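Local coordinates for MMACHC-like protein (Caenorhabditis elegans, PDB 5UJC), which probably removes the upper ligand of cobalamins reductively, turning cyanocobalamin into cob(II)alamin and dealkylating methylcobalamin with glutathione, at residues 103-106 against 107-111. Residues are numbered along the deposited sequence; the frame is centred on the assembly and turned at random.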
loop_
_atom_site.group_PDB
_atom_site.type_symbol
_atom_site.label_atom_id
_atom_site.label_comp_id
_atom_site.label_asym_id
_atom_site.label_seq_id
_atom_site.Cartn_x
_atom_site.Cartn_y
_atom_site.Cartn_z
ATOM N N GLU A 103 15.112 5.322 2.032
ATOM C CA GLU A 103 16.565 5.401 2.131
ATOM C C GLU A 103 16.994 5.793 3.545
ATOM O O GLU A 103 17.922 5.223 4.084
ATOM C CB GLU A 103 17.134 6.389 1.110
ATOM C CG GLU A 103 18.652 6.540 1.148
ATOM C CD GLU A 103 19.397 5.192 1.121
ATOM O OE1 GLU A 103 18.922 4.245 0.446
ATOM O OE2 GLU A 103 20.459 5.087 1.763
ATOM N N ILE A 104 16.289 6.740 4.145
ATOM C CA ILE A 104 16.582 7.134 5.536
ATOM C C ILE A 104 16.394 5.947 6.505
ATOM O O ILE A 104 17.239 5.682 7.373
ATOM C CB ILE A 104 15.729 8.347 5.946
ATOM C CG1 ILE A 104 16.212 9.596 5.166
ATOM C CG2 ILE A 104 15.804 8.589 7.456
ATOM C CD1 ILE A 104 15.226 10.746 5.151
ATOM N N MET A 105 15.302 5.219 6.315
ATOM C CA MET A 105 15.047 4.041 7.079
ATOM C C MET A 105 16.156 2.996 6.870
ATOM O O MET A 105 16.627 2.395 7.818
ATOM C CB MET A 105 13.681 3.457 6.707
ATOM C CG MET A 105 13.291 2.224 7.474
ATOM S SD MET A 105 13.944 0.722 6.742
ATOM C CE MET A 105 12.928 0.643 5.310
ATOM N N SER A 106 16.519 2.767 5.610
ATOM C CA SER A 106 17.455 1.715 5.251
ATOM C C SER A 106 18.818 1.947 5.841
ATOM O O SER A 106 19.508 1.006 6.206
ATOM C CB SER A 106 17.566 1.606 3.723
ATOM O OG SER A 106 16.381 1.064 3.173
ATOM N N GLU A 107 19.207 3.208 5.939
ATOM C CA GLU A 107 20.502 3.563 6.506
ATOM C C GLU A 107 20.609 3.123 7.974
ATOM O O GLU A 107 21.660 2.668 8.427
ATOM C CB GLU A 107 20.700 5.054 6.377
ATOM C CG GLU A 107 21.023 5.479 4.945
ATOM C CD GLU A 107 21.254 6.971 4.799
ATOM O OE1 GLU A 107 21.472 7.647 5.831
ATOM O OE2 GLU A 107 21.230 7.469 3.639
ATOM N N LYS A 108 19.503 3.190 8.690
ATOM C CA LYS A 108 19.465 2.675 10.056
ATOM C C LYS A 108 19.284 1.147 10.084
ATOM O O LYS A 108 19.906 0.456 10.902
ATOM C CB LYS A 108 18.352 3.339 10.848
ATOM C CG LYS A 108 18.498 4.852 10.986
ATOM C CD LYS A 108 19.698 5.226 11.827
ATOM C CE LYS A 108 19.714 6.724 12.145
ATOM N NZ LYS A 108 21.080 7.205 12.462
ATOM N N LEU A 109 18.409 0.626 9.212
ATOM C CA LEU A 109 18.089 -0.786 9.196
ATOM C C LEU A 109 19.326 -1.639 8.901
ATOM O O LEU A 109 19.501 -2.690 9.489
ATOM C CB LEU A 109 16.994 -1.070 8.162
ATOM C CG LEU A 109 16.594 -2.545 8.019
ATOM C CD1 LEU A 109 16.117 -3.129 9.316
ATOM C CD2 LEU A 109 15.513 -2.673 6.965
ATOM N N ARG A 110 20.188 -1.162 7.999
ATOM C CA ARG A 110 21.407 -1.918 7.618
ATOM C C ARG A 110 22.314 -2.201 8.825
ATOM O O ARG A 110 23.093 -3.166 8.818
ATOM C CB ARG A 110 22.218 -1.161 6.551
ATOM C CG ARG A 110 21.599 -1.174 5.163
ATOM C CD ARG A 110 22.301 -0.202 4.205
ATOM N NE ARG A 110 21.465 0.075 3.023
ATOM C CZ ARG A 110 21.071 1.289 2.609
ATOM N NH1 ARG A 110 21.442 2.404 3.255
ATOM N NH2 ARG A 110 20.315 1.389 1.526
ATOM N N LYS A 111 22.243 -1.351 9.842
ATOM C CA LYS A 111 23.062 -1.539 11.038
ATOM C C LYS A 111 22.495 -2.605 11.997
ATOM O O LYS A 111 23.182 -3.065 12.915
ATOM C CB LYS A 111 23.254 -0.203 11.763
ATOM C CG LYS A 111 23.925 0.844 10.903
ATOM C CD LYS A 111 24.185 2.121 11.690
ATOM C CE LYS A 111 24.314 3.324 10.789
ATOM N NZ LYS A 111 24.382 4.596 11.567
#
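Arg110 folds back over the preceding residues and meets the carboxylate of Glu103 through both of its terminal nitrogens. Arg110 NH1 donates to Glu103 OE2 over 3.2 Å, nearly straight at 168° and almost in the guanidinium plane. It uses the syn side of the oxygen but arrives somewhat out of the carboxylate plane. Arg110 NH2 adds a weak hydrogen bond to Glu103 OE1 at 3.4 Å. With CG anti to the backbone N (chi1 180°), the bend at chi2 (50°) brings the carboxylate of Glu103 to the guanidinium edge. The methylene of Ser106 lies over one guanidinium face, with CB 3.5 Å from Arg110 NH2, while Ser106 OG is hydrogen-bonded to Leu102 O. Glu103 and Arg110 form an i to i+7 salt bridge, about two turns on, at the C-terminal end of helix 93-109. Glu107 sits one turn from Glu103, and its OE2 comes within 3.1 Å of Glu103 OE2. The two like charges are thus close, and Arg110 probably offsets part of their repulsion. With an alanine in place of Glu103, the Arg110 guanidinium is likely to lose its carboxylate mate and be freer to turn. On the buried side, Met105 and Leu109 lie side by side, Met105 SD to Leu109 CD2 3.7 Å. Both rest on Leu190 of strand 185-196, and Leu109 also touches Ile11 of helix 5-18.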